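Local coordinates for protein phospho-2-dehydro-3-deoxyheptonate aldolase (PDB 3TQK) that probably catalyses the stereospecific condensation of phosphoenolpyruvate with D-erythrose 4-phosphate to give DAHP, the first step of chorismate biosynthesis, and binds manganese, at residues D62-E68 with T315-S319; R124-S128 with Y149-I154. All blocks are in the same frame, centred on the assembly; numbering follows the deposited sequence.

Contact 1 of 2, residues D62-E68 with T315-S319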
loop_
_atom_site.group_PDB
_atom_site.type_symbol
_atom_site.label_atom_id
_atom_site.label_comp_id
_atom_site.label_asym_id
_atom_site.label_seq_id
_atom_site.Cartn_x
_atom_site.Cartn_y
_atom_site.Cartn_z
ATOM N N ASP A 62 -7.701 24.913 -2.811
ATOM C CA ASP A 62 -8.054 26.172 -3.468
ATOM C C ASP A 62 -6.925 26.555 -4.437
ATOM O O ASP A 62 -5.922 27.152 -4.024
ATOM C CB ASP A 62 -8.266 27.258 -2.408
ATOM C CG ASP A 62 -8.724 28.584 -2.992
ATOM O OD1 ASP A 62 -8.915 28.684 -4.226
ATOM O OD2 ASP A 62 -8.897 29.534 -2.197
ATOM N N PRO A 63 -7.081 26.199 -5.729
ATOM C CA PRO A 63 -6.017 26.428 -6.724
ATOM C C PRO A 63 -5.651 27.906 -6.902
ATOM O O PRO A 63 -4.482 28.209 -7.130
ATOM C CB PRO A 63 -6.610 25.867 -8.021
ATOM C CG PRO A 63 -7.729 24.952 -7.579
ATOM C CD PRO A 63 -8.259 25.531 -6.319
ATOM N N ALA A 64 -6.635 28.803 -6.799
ATOM C CA ALA A 64 -6.368 30.237 -6.842
ATOM C C ALA A 64 -5.506 30.690 -5.662
ATOM O O ALA A 64 -4.600 31.514 -5.830
ATOM C CB ALA A 64 -7.678 31.049 -6.886
ATOM N N ALA A 65 -5.794 30.176 -4.470
ATOM C CA ALA A 65 -4.963 30.480 -3.302
ATOM C C ALA A 65 -3.561 29.882 -3.484
ATOM O O ALA A 65 -2.574 30.495 -3.106
ATOM C CB ALA A 65 -5.612 29.969 -2.027
ATOM N N ALA A 66 -3.484 28.703 -4.091
ATOM C CA ALA A 66 -2.201 28.077 -4.405
ATOM C C ALA A 66 -1.337 28.935 -5.348
ATOM O O ALA A 66 -0.129 29.065 -5.150
ATOM C CB ALA A 66 -2.423 26.691 -4.997
ATOM N N ILE A 67 -1.953 29.513 -6.371
ATOM C CA ILE A 67 -1.248 30.424 -7.271
ATOM C C ILE A 67 -0.731 31.649 -6.499
ATOM O O ILE A 67 0.447 32.009 -6.620
ATOM C CB ILE A 67 -2.151 30.872 -8.454
ATOM C CG1 ILE A 67 -2.399 29.703 -9.425
ATOM C CG2 ILE A 67 -1.546 32.079 -9.184
ATOM C CD1 ILE A 67 -1.190 29.288 -10.230
ATOM N N GLU A 68 -1.584 32.280 -5.693
ATOM C CA GLU A 68 -1.113 33.418 -4.902
ATOM C C GLU A 68 0.058 33.048 -3.992
ATOM O O GLU A 68 1.028 33.795 -3.909
ATOM C CB GLU A 68 -2.228 34.046 -4.075
ATOM C CG GLU A 68 -1.816 35.371 -3.430
ATOM C CD GLU A 68 -2.916 35.986 -2.591
ATOM O OE1 GLU A 68 -2.587 36.626 -1.572
ATOM O OE2 GLU A 68 -4.104 35.826 -2.941
ATOM N N THR A 315 -12.168 30.398 5.557
ATOM C CA THR A 315 -11.117 31.415 5.588
ATOM C C THR A 315 -10.204 31.197 4.375
ATOM O O THR A 315 -9.726 30.085 4.149
ATOM C CB THR A 315 -10.271 31.336 6.893
ATOM O OG1 THR A 315 -11.107 31.563 8.036
ATOM C CG2 THR A 315 -9.143 32.370 6.885
ATOM N N TYR A 316 -10.001 32.254 3.588
ATOM C CA TYR A 316 -9.110 32.205 2.432
ATOM C C TYR A 316 -7.678 31.937 2.886
ATOM O O TYR A 316 -7.224 32.472 3.904
ATOM C CB TYR A 316 -9.177 33.516 1.631
ATOM C CG TYR A 316 -8.228 33.587 0.441
ATOM C CD1 TYR A 316 -8.528 32.944 -0.763
ATOM C CD2 TYR A 316 -7.036 34.308 0.518
ATOM C CE1 TYR A 316 -7.658 33.010 -1.860
ATOM C CE2 TYR A 316 -6.164 34.379 -0.566
ATOM C CZ TYR A 316 -6.480 33.731 -1.753
ATOM O OH TYR A 316 -5.620 33.820 -2.824
ATOM N N GLY A 317 -6.992 31.076 2.138
ATOM C CA GLY A 317 -5.569 30.817 2.338
ATOM C C GLY A 317 -5.180 30.050 3.595
ATOM O O GLY A 317 -3.994 29.971 3.919
ATOM N N GLN A 318 -6.159 29.488 4.309
ATOM C CA GLN A 318 -5.866 28.707 5.510
ATOM C C GLN A 318 -6.095 27.209 5.275
ATOM O O GLN A 318 -7.076 26.814 4.635
ATOM C CB GLN A 318 -6.714 29.189 6.674
ATOM C CG GLN A 318 -6.240 28.664 8.011
ATOM C CD GLN A 318 -7.155 29.068 9.138
ATOM O OE1 GLN A 318 -8.373 28.980 9.017
ATOM N NE2 GLN A 318 -6.571 29.510 10.244
ATOM N N SER A 319 -5.198 26.380 5.804
ATOM C CA SER A 319 -5.288 24.940 5.595
ATOM C C SER A 319 -6.625 24.381 6.062
ATOM O O SER A 319 -7.146 24.751 7.109
ATOM C CB SER A 319 -4.172 24.191 6.319
ATOM O OG SER A 319 -4.269 22.797 6.069
#
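The ring of Y316 packs against A65 at the start of the helix that begins at P63, with its hydroxyl reaching E68. The protein is a TIM barrel, and the contact joins the start of the helix after the first barrel strand, 51-56, to a loop that follows the last one, 293-299. On the loop side, T315 to Q318 form a type II beta turn in which G317 takes the positive phi (71°) common at its third position. The backbones come closest here, with 5.7 Å between the CA atoms of A65 and G317, so the small residues let the turn approach the helix. From the neighbouring turn position the side chain of Y316 reaches obliquely across the start of the helix: its CE1 packs 3.7 Å from A65 CB and also lies 3.7 Å from D62 OD2. D62 is the N-cap, and its OD1 accepts a weak bond from A65 N at 3.5 Å, so the capping residue and the tyrosine meet at the same helix end. The turn is itself tied to strand 303-306: G317 is backbone-bonded to V303, and Q318 NE2 to A304 O. One turn beyond the small A64 and A65, E68 reaches back to the ring with an extended side chain, and Y316 OH donates a short 2.5 Å hydrogen bond to E68 OE2.

Contact 2 of 2, residues R124-S128 with Y149-I154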
loop_
_atom_site.group_PDB
_atom_site.type_symbol
_atom_site.label_atom_id
_atom_site.label_comp_id
_atom_site.label_asym_id
_atom_site.label_seq_id
_atom_site.Cartn_x
_atom_site.Cartn_y
_atom_site.Cartn_z
ATOM N N ARG A 124 -3.747 18.938 -12.783
ATOM C CA ARG A 124 -2.777 19.086 -13.847
ATOM C C ARG A 124 -2.641 20.555 -14.217
ATOM O O ARG A 124 -1.522 21.036 -14.389
ATOM C CB ARG A 124 -3.165 18.287 -15.082
ATOM C CG ARG A 124 -2.081 18.316 -16.154
ATOM C CD ARG A 124 -2.502 17.659 -17.447
ATOM N NE ARG A 124 -1.556 18.013 -18.493
ATOM C CZ ARG A 124 -0.345 17.484 -18.610
ATOM N NH1 ARG A 124 0.070 16.536 -17.773
ATOM N NH2 ARG A 124 0.454 17.904 -19.573
ATOM N N ASN A 125 -3.768 21.257 -14.346
ATOM C CA ASN A 125 -3.732 22.665 -14.748
ATOM C C ASN A 125 -3.001 23.522 -13.718
ATOM O O ASN A 125 -2.297 24.462 -14.078
ATOM C CB ASN A 125 -5.139 23.233 -15.041
ATOM C CG ASN A 125 -5.134 24.277 -16.170
ATOM O OD1 ASN A 125 -4.163 24.996 -16.351
ATOM N ND2 ASN A 125 -6.218 24.343 -16.935
ATOM N N LEU A 126 -3.149 23.187 -12.442
ATOM C CA LEU A 126 -2.401 23.883 -11.394
ATOM C C LEU A 126 -0.888 23.656 -11.552
ATOM O O LEU A 126 -0.087 24.598 -11.526
ATOM C CB LEU A 126 -2.858 23.422 -10.007
ATOM C CG LEU A 126 -2.145 24.051 -8.811
ATOM C CD1 LEU A 126 -2.187 25.585 -8.867
ATOM C CD2 LEU A 126 -2.761 23.529 -7.530
ATOM N N LEU A 127 -0.510 22.398 -11.729
ATOM C CA LEU A 127 0.892 22.047 -11.914
ATOM C C LEU A 127 1.465 22.676 -13.171
ATOM O O LEU A 127 2.612 23.131 -13.172
ATOM C CB LEU A 127 1.058 20.539 -11.956
ATOM C CG LEU A 127 0.883 19.847 -10.616
ATOM C CD1 LEU A 127 0.701 18.365 -10.873
ATOM C CD2 LEU A 127 2.074 20.115 -9.667
ATOM N N SER A 128 0.675 22.733 -14.240
ATOM C CA SER A 128 1.109 23.431 -15.453
ATOM C C SER A 128 1.414 24.892 -15.132
ATOM O O SER A 128 2.492 25.372 -15.461
ATOM C CB SER A 128 0.058 23.327 -16.554
ATOM O OG SER A 128 0.483 23.972 -17.745
ATOM N N TYR A 149 -1.404 11.466 -15.315
ATOM C CA TYR A 149 -1.995 12.765 -15.553
ATOM C C TYR A 149 -1.060 13.947 -15.323
ATOM O O TYR A 149 -1.359 15.051 -15.785
ATOM C CB TYR A 149 -3.266 12.930 -14.705
ATOM C CG TYR A 149 -4.371 12.012 -15.146
ATOM C CD1 TYR A 149 -4.377 10.678 -14.776
ATOM C CD2 TYR A 149 -5.392 12.472 -15.965
ATOM C CE1 TYR A 149 -5.377 9.819 -15.196
ATOM C CE2 TYR A 149 -6.416 11.622 -16.392
ATOM C CZ TYR A 149 -6.396 10.301 -16.007
ATOM O OH TYR A 149 -7.389 9.458 -16.415
ATOM N N PHE A 150 0.052 13.753 -14.616
ATOM C CA PHE A 150 0.946 14.885 -14.334
ATOM C C PHE A 150 2.401 14.579 -13.939
ATOM O O PHE A 150 3.127 15.490 -13.532
ATOM C CB PHE A 150 0.314 15.783 -13.254
ATOM C CG PHE A 150 -0.178 15.039 -12.037
ATOM C CD1 PHE A 150 -1.527 14.933 -11.776
ATOM C CD2 PHE A 150 0.705 14.452 -11.158
ATOM C CE1 PHE A 150 -1.987 14.252 -10.659
ATOM C CE2 PHE A 150 0.240 13.775 -10.044
ATOM C CZ PHE A 150 -1.111 13.681 -9.806
ATOM N N ALA A 151 2.847 13.339 -14.073
ATOM C CA ALA A 151 4.183 12.953 -13.561
ATOM C C ALA A 151 5.347 13.698 -14.233
ATOM O O ALA A 151 6.417 13.833 -13.637
ATOM C CB ALA A 151 4.393 11.439 -13.683
ATOM N N GLU A 152 5.135 14.165 -15.465
ATOM C CA GLU A 152 6.138 14.925 -16.215
ATOM C C GLU A 152 6.199 16.406 -15.797
ATOM O O GLU A 152 7.035 17.152 -16.300
ATOM C CB GLU A 152 5.907 14.787 -17.744
ATOM C CG GLU A 152 4.963 15.839 -18.424
ATOM C CD GLU A 152 3.459 15.560 -18.258
ATOM O OE1 GLU A 152 3.041 14.960 -17.245
ATOM O OE2 GLU A 152 2.684 15.959 -19.154
ATOM N N LEU A 153 5.316 16.825 -14.893
ATOM C CA LEU A 153 5.355 18.171 -14.304
ATOM C C LEU A 153 5.951 18.148 -12.884
ATOM O O LEU A 153 6.107 19.188 -12.247
ATOM C CB LEU A 153 3.943 18.742 -14.254
ATOM C CG LEU A 153 3.312 19.059 -15.609
ATOM C CD1 LEU A 153 1.798 19.180 -15.482
ATOM C CD2 LEU A 153 3.920 20.325 -16.204
ATOM N N ILE A 154 6.303 16.952 -12.410
ATOM C CA ILE A 154 6.806 16.748 -11.050
ATOM C C ILE A 154 8.331 16.578 -11.064
ATOM O O ILE A 154 8.876 15.737 -11.807
ATOM C CB ILE A 154 6.158 15.517 -10.413
ATOM C CG1 ILE A 154 4.656 15.755 -10.246
ATOM C CG2 ILE A 154 6.809 15.157 -9.064
ATOM C CD1 ILE A 154 4.311 17.004 -9.477
#
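The helical residues R124-S128 run beside an irregular, turn-rich loop, with CA atoms 5.6 Å apart at R124 and F150 and 6.4 Å apart at L127 and L153. One helical turn is thus matched by three loop residues; the loop is itself drawn in by a hydrogen bond from L153 N to F150 O (2.9 Å). R124 stretches its side chain across the loop. Its NH1 donates to the backbone carbonyl Y149 O at 2.9 Å, while NH1 and NH2 both reach E152 OE2 at 3.0 Å in a salt bridge; all these acceptors lie near the guanidinium plane. L153 CD1 sits over one face of the guanidinium, 3.9 Å from R124 NH1, covering that face with an apolar group. R124 NE has a further partner in I23 O, which connects the same side chain to the segment after helix 16-22. Beside the polar cluster L127 supplies the apolar half: its CD1 meets F150 CB at 3.5 Å, its CB meets L153 CD1 at 3.9 Å and its CD2 meets I154 CD1 at 3.8 Å. In the barrel, helix 116-132 precedes strand 137-140 and the loop leads from that strand into 156-159. L127 packs on C137, F150 and I154 touch T139, and Y149 lies against helix 16-22, so this buried contact fills the space between the barrel wall and its outer helices.

Overall arrangement
Contacts 1 and 2 lie with their centres 18 Å apart on the same TIM barrel, and they meet through adjacent outer helices, 63-80 and 116-132. L126 is the point of touch: its CD1 packs 3.9 Å from P63 O, 4.0 Å from A66 CB and 4.1 Å from I67 CD1. Both segments of contact 2 fall between those of contact 1 in sequence; it is contact 1 that brings early and late parts of the barrel together. Contact 1 is the one near the manganese site of C58, H266, E299 and D322: the G317 position is about 12 Å from the C58 side chain, and S319 OG hydrogen-bonds to the backbone O of D322. Contact 2 lies away from the metal sites.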